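Local coordinates for germination protein (Bacillus megaterium, PDB 6O59), which probably takes part in germinant sensing by spores, as the N-terminal domain of the A subunit of the GerK3 spore germinant receptor, at residues S24-F32 / A41-G49; D75-I86 / L112-L121. All blocks are in the same frame, centred on the assembly; numbering follows the deposited sequence.

Contact 1. Residues S24-F32 / A41-G49; sequences SSDIVIRHF and AAAIVYIEG
Ile27 to Phe32 pair with Ala42 to Ile47 as the two antiparallel arms of a beta hairpin at one edge of a five-stranded sheet. Val28 with Tyr46, Arg30 with Ile44 and Phe32 with Ala42 are hydrogen-bonded pairs, and a further bond from Glu48 N to Asp26 O (2.9 Å) extends the ladder into the type I turn Ser24 to Ile27. Ile27, Ile29, Val45 and Ile47 share one face, where branched side chains suit an extended backbone; Ile27 CG1 meets Ile47 CG1 at 3.8 Å, and helices 10-20 and 153-163 touch this face. At its end the carboxylate of Asp26 forms a salt bridge with Arg161.

Helix 54-62 touches the other face, which carries the aromatic residues. Val28 lays its CB over the Tyr46 ring, 3.9 Å from the centroid, a CH-pi contact. In the same way the small methyl of Ala42 fits beneath Phe32, its CB 3.8 Å from the ring centroid, while Phe32 CE1 reaches Ile44 CG1 at 3.7 Å. Each ring lies across the partner strand because its CG sits between the backbone N and carbonyl carbon (chi1 65° for Tyr46, 73° for Phe32).

Arginine suits the solvent-exposed margin of this face, being apolar along its stem and charged at the far end. Arg30 CB stands beside Ile44, 4.3 Å from its CG1. The next atom, CG, comes to the edge of the Tyr46 ring, 4.0 Å from CE1. A bend at chi2 (-96°) then turns the chain, and NE hydrogen-bonds Gln57 of helix 54-62. The guanidinium stands almost perpendicular to the Tyr46 ring, whose OH lies over one guanidinium face, 3.0 Å from Arg30 NH2 but at too poor an angle for a hydrogen bond.

Contact 2. Residues D75-I86 / L112-L121; sequences DQNALELISEDI and LIVDGINRVL
With CG trans to the backbone N in both Leu79 (chi1 -162°) and Leu112 (chi1 171°), the two side chains, each directed at the other segment, slide past each other between helix 78-86 and the beta hairpin beneath it. Leu79 is at the centre of the contact. Its CD1 lies among Leu112, Val114 and Leu121, at 3.8 Å from both Leu112 CD2 and Val114 CG2, while its other branch, CD2, touches Ile117 CG2 at 3.8 Å and lies against the backbone carbonyl of Arg119. A leucine suits this place because its fork can serve both strands and the turn that joins them. One helical turn on, Ile82 comes in at about a right angle to Leu112, CG2 to CD2 at 3.6 Å; Ala78, with just a methyl, fits where the helix begins, close to Val114 and Ile117.

Ser83 is the polar member of this row. Its hydroxyl OG turns back to donate to Glu80 O (2.7 Å) on its own helix, which satisfies the buried group and leaves CB to pack on Leu121 CD1 at 3.6 Å. Phe94 of strand 91-95 borders Leu79, Ser83 and Leu121, extending the apolar layer. No hydrogen bond joins helix to hairpin, so their union rests on the burial and fit of aliphatic side chains.

Contact 1 closes before contact 2 opens along the chain, and their centres lie about 16 Å apart in one unit of helices packed on an antiparallel sheet. They share its five strands: 40-47 and 110-114 are neighbours, joined by probable backbone hydrogen bonds from Ala43 N to Ile113 O and from Asp115 N to Ala41 O. Helix 78-86 lies on the same sheet face as Phe32, whose ring packs against Leu112, whereas helix 10-20 touches both Val45 and Ile113 on the opposite face. Hairpin pairing and helix-on-sheet packing thus build one layered unit. A second sheet, with the same strand order, lies later in this N-terminal domain.

Contact 1. Residues S24-F32 / A41-G49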
# COMPACT_ATOMS: atom_id res chain seq x y z
N SER A 24 2.31 1.75 -5.80
CA SER A 24 1.48 0.72 -5.18
C SER A 24 0.04 1.18 -5.12
O SER A 24 -0.22 2.34 -4.79
CB SER A 24 2.01 0.34 -3.80
OG SER A 24 3.05 -0.61 -3.91
N SER A 25 -0.88 0.28 -5.48
CA SER A 25 -2.31 0.57 -5.61
C SER A 25 -3.01 0.96 -4.30
O SER A 25 -4.06 1.60 -4.39
CB SER A 25 -3.04 -0.59 -6.27
OG SER A 25 -2.83 -1.83 -5.61
N ASP A 26 -2.45 0.63 -3.12
CA ASP A 26 -3.10 0.92 -1.84
C ASP A 26 -2.58 2.18 -1.17
O ASP A 26 -3.03 2.53 -0.08
CB ASP A 26 -2.99 -0.28 -0.89
CG ASP A 26 -1.59 -0.70 -0.47
OD1 ASP A 26 -0.62 -0.31 -1.14
OD2 ASP A 26 -1.48 -1.45 0.53
N ILE A 27 -1.64 2.87 -1.81
CA ILE A 27 -1.13 4.12 -1.26
C ILE A 27 -2.00 5.26 -1.79
O ILE A 27 -2.06 5.51 -2.99
CB ILE A 27 0.37 4.26 -1.54
CG1 ILE A 27 1.14 3.24 -0.67
CG2 ILE A 27 0.84 5.71 -1.25
CD1 ILE A 27 2.34 2.83 -1.16
N VAL A 28 -2.74 5.91 -0.86
CA VAL A 28 -3.69 6.99 -1.16
C VAL A 28 -3.05 8.37 -0.95
O VAL A 28 -2.45 8.64 0.10
CB VAL A 28 -4.99 6.86 -0.31
CG1 VAL A 28 -6.00 7.92 -0.69
CG2 VAL A 28 -5.60 5.48 -0.46
N ILE A 29 -3.24 9.25 -1.95
CA ILE A 29 -2.83 10.65 -1.97
C ILE A 29 -4.10 11.50 -2.10
O ILE A 29 -4.79 11.43 -3.12
CB ILE A 29 -1.79 10.96 -3.09
CG1 ILE A 29 -0.48 10.17 -2.86
CG2 ILE A 29 -1.53 12.49 -3.18
CD1 ILE A 29 0.54 10.17 -3.98
N ARG A 30 -4.42 12.26 -1.05
CA ARG A 30 -5.57 13.16 -1.06
C ARG A 30 -5.07 14.59 -1.17
O ARG A 30 -4.44 15.10 -0.25
CB ARG A 30 -6.45 12.98 0.19
CG ARG A 30 -7.06 11.60 0.36
CD ARG A 30 -8.45 11.55 -0.18
NE ARG A 30 -9.24 10.53 0.51
CZ ARG A 30 -9.57 9.36 -0.00
NH1 ARG A 30 -9.19 9.04 -1.24
NH2 ARG A 30 -10.30 8.50 0.70
N HIS A 31 -5.28 15.21 -2.33
CA HIS A 31 -4.88 16.60 -2.50
C HIS A 31 -5.92 17.52 -1.89
O HIS A 31 -7.12 17.25 -1.99
CB HIS A 31 -4.72 16.96 -3.97
CG HIS A 31 -3.56 16.30 -4.62
ND1 HIS A 31 -3.71 15.13 -5.35
CD2 HIS A 31 -2.26 16.67 -4.64
CE1 HIS A 31 -2.50 14.82 -5.78
NE2 HIS A 31 -1.60 15.72 -5.38
N PHE A 32 -5.45 18.58 -1.25
CA PHE A 32 -6.31 19.62 -0.69
C PHE A 32 -5.55 20.96 -0.66
O PHE A 32 -4.36 21.03 -1.03
CB PHE A 32 -6.89 19.23 0.67
CG PHE A 32 -5.95 19.23 1.85
CD1 PHE A 32 -5.12 18.15 2.10
CD2 PHE A 32 -5.93 20.30 2.74
CE1 PHE A 32 -4.26 18.15 3.20
CE2 PHE A 32 -5.08 20.29 3.85
CZ PHE A 32 -4.26 19.21 4.07
N ALA A 41 -1.06 24.55 -1.44
CA ALA A 41 -1.39 23.16 -1.73
C ALA A 41 -0.82 22.26 -0.65
O ALA A 41 0.30 22.49 -0.19
CB ALA A 41 -0.85 22.75 -3.09
N ALA A 42 -1.59 21.25 -0.24
CA ALA A 42 -1.19 20.25 0.75
C ALA A 42 -1.71 18.88 0.34
O ALA A 42 -2.56 18.79 -0.54
CB ALA A 42 -1.71 20.64 2.13
N ALA A 43 -1.18 17.81 0.95
CA ALA A 43 -1.61 16.45 0.65
C ALA A 43 -1.58 15.54 1.87
O ALA A 43 -0.69 15.70 2.73
CB ALA A 43 -0.75 15.83 -0.45
N ILE A 44 -2.55 14.60 1.94
CA ILE A 44 -2.60 13.51 2.93
C ILE A 44 -2.15 12.25 2.21
O ILE A 44 -2.71 11.90 1.16
CB ILE A 44 -3.96 13.28 3.64
CG1 ILE A 44 -4.79 14.57 3.78
CG2 ILE A 44 -3.73 12.58 5.00
CD1 ILE A 44 -6.23 14.39 4.31
N VAL A 45 -1.13 11.58 2.75
CA VAL A 45 -0.61 10.34 2.17
C VAL A 45 -0.74 9.25 3.22
O VAL A 45 -0.18 9.40 4.31
CB VAL A 45 0.84 10.45 1.61
CG1 VAL A 45 1.26 9.15 0.91
CG2 VAL A 45 1.00 11.62 0.65
N TYR A 46 -1.45 8.16 2.89
CA TYR A 46 -1.63 7.03 3.80
C TYR A 46 -1.85 5.71 3.04
O TYR A 46 -2.32 5.73 1.90
CB TYR A 46 -2.81 7.31 4.76
CG TYR A 46 -4.16 7.42 4.10
CD1 TYR A 46 -4.60 8.62 3.55
CD2 TYR A 46 -5.03 6.33 4.05
CE1 TYR A 46 -5.85 8.72 2.93
CE2 TYR A 46 -6.27 6.41 3.43
CZ TYR A 46 -6.68 7.61 2.88
OH TYR A 46 -7.92 7.70 2.28
N ILE A 47 -1.55 4.57 3.70
CA ILE A 47 -1.80 3.22 3.16
C ILE A 47 -3.22 2.79 3.60
O ILE A 47 -3.51 2.71 4.80
CB ILE A 47 -0.73 2.13 3.53
CG1 ILE A 47 0.68 2.51 3.07
CG2 ILE A 47 -1.11 0.76 2.99
CD1 ILE A 47 1.67 1.66 3.67
N GLU A 48 -4.06 2.50 2.61
CA GLU A 48 -5.43 2.03 2.73
C GLU A 48 -5.56 0.81 3.65
O GLU A 48 -4.79 -0.17 3.53
CB GLU A 48 -5.93 1.65 1.32
CG GLU A 48 -7.18 2.35 0.82
CD GLU A 48 -7.44 2.16 -0.67
OE1 GLU A 48 -7.07 1.09 -1.22
OE2 GLU A 48 -8.01 3.08 -1.29
N GLY A 49 -6.53 0.88 4.56
CA GLY A 49 -6.92 -0.21 5.44
C GLY A 49 -6.07 -0.53 6.65
O GLY A 49 -6.42 -1.44 7.40

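Contact 2. Residues D75-I86 / L112-L121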
# COMPACT_ATOMS: atom_id res chain seq x y z
N ASP A 75 1.99 29.43 4.76
CA ASP A 75 3.28 29.29 4.09
C ASP A 75 4.44 28.91 4.99
O ASP A 75 5.17 27.98 4.64
CB ASP A 75 3.65 30.54 3.27
CG ASP A 75 3.73 30.26 1.78
OD1 ASP A 75 2.92 30.84 1.02
OD2 ASP A 75 4.60 29.45 1.37
N GLN A 76 4.65 29.62 6.11
CA GLN A 76 5.80 29.37 6.97
C GLN A 76 5.46 28.52 8.20
O GLN A 76 6.17 27.54 8.46
CB GLN A 76 6.51 30.67 7.40
CG GLN A 76 6.03 31.98 6.73
CD GLN A 76 6.35 32.13 5.25
OE1 GLN A 76 7.14 31.39 4.65
NE2 GLN A 76 5.72 33.12 4.62
N ASN A 77 4.41 28.89 8.96
CA ASN A 77 4.03 28.16 10.17
C ASN A 77 2.85 27.16 9.96
O ASN A 77 2.46 26.48 10.91
CB ASN A 77 3.68 29.15 11.29
N ALA A 78 2.33 27.04 8.72
CA ALA A 78 1.18 26.20 8.34
C ALA A 78 1.19 24.82 9.00
O ALA A 78 0.21 24.48 9.66
CB ALA A 78 1.10 26.05 6.83
N LEU A 79 2.29 24.06 8.86
CA LEU A 79 2.42 22.70 9.40
C LEU A 79 2.35 22.68 10.94
O LEU A 79 1.62 21.85 11.49
CB LEU A 79 3.73 22.07 8.91
CG LEU A 79 3.85 20.56 8.99
CD1 LEU A 79 2.93 19.88 8.00
CD2 LEU A 79 5.28 20.14 8.73
N GLU A 80 3.07 23.59 11.61
CA GLU A 80 3.10 23.69 13.07
C GLU A 80 1.75 24.20 13.61
O GLU A 80 1.27 23.68 14.62
CB GLU A 80 4.27 24.59 13.53
CG GLU A 80 5.51 23.81 13.97
CD GLU A 80 6.33 23.01 12.96
OE1 GLU A 80 6.12 23.18 11.74
OE2 GLU A 80 7.20 22.22 13.41
N LEU A 81 1.10 25.15 12.92
CA LEU A 81 -0.21 25.66 13.31
C LEU A 81 -1.28 24.57 13.21
O LEU A 81 -2.14 24.48 14.09
CB LEU A 81 -0.60 26.86 12.42
CG LEU A 81 -0.59 28.26 13.04
CD1 LEU A 81 -1.81 28.50 13.94
CD2 LEU A 81 0.73 28.59 13.71
N ILE A 82 -1.21 23.74 12.15
CA ILE A 82 -2.14 22.64 11.90
C ILE A 82 -1.90 21.55 12.92
O ILE A 82 -2.88 20.98 13.43
CB ILE A 82 -2.03 22.13 10.43
CG1 ILE A 82 -2.78 23.09 9.45
CG2 ILE A 82 -2.53 20.68 10.28
CD1 ILE A 82 -2.54 22.87 7.91
N SER A 83 -0.61 21.27 13.25
CA SER A 83 -0.22 20.23 14.20
C SER A 83 -0.86 20.44 15.58
O SER A 83 -1.23 19.46 16.21
CB SER A 83 1.30 20.11 14.32
OG SER A 83 1.90 21.09 15.16
N GLU A 84 -1.07 21.70 16.01
CA GLU A 84 -1.69 22.07 17.29
C GLU A 84 -3.09 21.49 17.47
O GLU A 84 -3.51 21.26 18.60
CB GLU A 84 -1.75 23.58 17.46
CG GLU A 84 -0.42 24.21 17.84
CD GLU A 84 -0.43 25.72 18.00
OE1 GLU A 84 -1.50 26.34 17.82
OE2 GLU A 84 0.65 26.28 18.30
N ASP A 85 -3.80 21.24 16.35
CA ASP A 85 -5.14 20.63 16.31
C ASP A 85 -5.04 19.13 16.15
O ASP A 85 -5.80 18.41 16.80
CB ASP A 85 -6.01 21.21 15.18
CG ASP A 85 -6.55 22.60 15.47
OD1 ASP A 85 -6.55 23.01 16.65
OD2 ASP A 85 -6.98 23.27 14.51
N ILE A 86 -4.11 18.66 15.30
CA ILE A 86 -3.92 17.23 15.01
C ILE A 86 -3.43 16.44 16.26
O ILE A 86 -3.80 15.27 16.40
CB ILE A 86 -3.01 17.04 13.75
CG1 ILE A 86 -3.75 17.59 12.49
CG2 ILE A 86 -2.60 15.57 13.56
CD1 ILE A 86 -3.30 17.10 11.09
N LEU A 112 1.28 14.29 6.37
CA LEU A 112 0.75 15.57 5.94
C LEU A 112 1.92 16.34 5.30
O LEU A 112 2.92 16.64 5.96
CB LEU A 112 0.07 16.35 7.08
CG LEU A 112 -0.30 17.80 6.73
CD1 LEU A 112 -1.41 17.87 5.71
CD2 LEU A 112 -0.66 18.58 7.96
N ILE A 113 1.82 16.58 3.99
CA ILE A 113 2.85 17.26 3.21
C ILE A 113 2.28 18.60 2.71
O ILE A 113 1.18 18.65 2.17
CB ILE A 113 3.35 16.34 2.06
CG1 ILE A 113 3.60 14.88 2.58
CG2 ILE A 113 4.59 16.94 1.36
CD1 ILE A 113 4.26 13.90 1.63
N VAL A 114 3.04 19.70 2.93
CA VAL A 114 2.64 21.06 2.55
C VAL A 114 3.63 21.61 1.48
O VAL A 114 4.84 21.40 1.57
CB VAL A 114 2.49 21.97 3.80
CG1 VAL A 114 2.03 23.38 3.42
CG2 VAL A 114 1.53 21.36 4.83
N ASP A 115 3.06 22.33 0.47
CA ASP A 115 3.62 22.90 -0.76
C ASP A 115 5.10 23.21 -0.74
O ASP A 115 5.75 22.89 -1.74
CB ASP A 115 2.89 24.18 -1.19
CG ASP A 115 2.91 24.48 -2.69
OD1 ASP A 115 3.68 23.79 -3.43
OD2 ASP A 115 2.15 25.39 -3.13
N GLY A 116 5.61 23.85 0.30
CA GLY A 116 7.03 24.19 0.34
C GLY A 116 7.69 24.10 1.70
O GLY A 116 8.60 24.89 1.97
N ILE A 117 7.22 23.19 2.55
CA ILE A 117 7.76 23.17 3.93
C ILE A 117 9.00 22.29 4.04
O ILE A 117 9.90 22.70 4.77
CB ILE A 117 6.68 22.84 4.95
CG1 ILE A 117 6.12 24.12 5.58
CG2 ILE A 117 7.24 21.93 6.01
CD1 ILE A 117 4.70 24.41 5.20
N ASN A 118 9.01 21.12 3.41
CA ASN A 118 10.17 20.17 3.40
C ASN A 118 10.32 19.37 4.70
O ASN A 118 11.31 18.64 4.82
CB ASN A 118 11.43 20.75 2.74
CG ASN A 118 12.60 20.95 3.67
OD1 ASN A 118 12.44 21.04 4.88
ND2 ASN A 118 13.79 21.03 3.11
N ARG A 119 9.38 19.51 5.63
CA ARG A 119 9.29 18.69 6.86
C ARG A 119 7.92 18.01 6.75
O ARG A 119 6.97 18.69 6.33
CB ARG A 119 9.51 19.48 8.16
CG ARG A 119 10.91 20.04 8.40
CD ARG A 119 11.30 20.81 9.66
NE ARG A 119 12.67 21.33 9.66
CZ ARG A 119 13.20 22.12 10.59
NH1 ARG A 119 12.48 22.51 11.62
NH2 ARG A 119 14.46 22.53 10.48
N VAL A 120 7.84 16.72 7.04
CA VAL A 120 6.53 16.03 6.88
C VAL A 120 5.99 15.70 8.26
O VAL A 120 6.77 15.29 9.11
CB VAL A 120 6.68 14.78 5.99
CG1 VAL A 120 5.50 13.85 6.10
CG2 VAL A 120 6.90 15.18 4.55
N LEU A 121 4.69 15.91 8.46
CA LEU A 121 4.06 15.59 9.76
C LEU A 121 3.45 14.19 9.69
O LEU A 121 2.75 13.91 8.73
CB LEU A 121 2.98 16.63 10.04
CG LEU A 121 2.15 16.38 11.29
CD1 LEU A 121 1.40 17.63 11.68
CD2 LEU A 121 1.17 15.25 11.06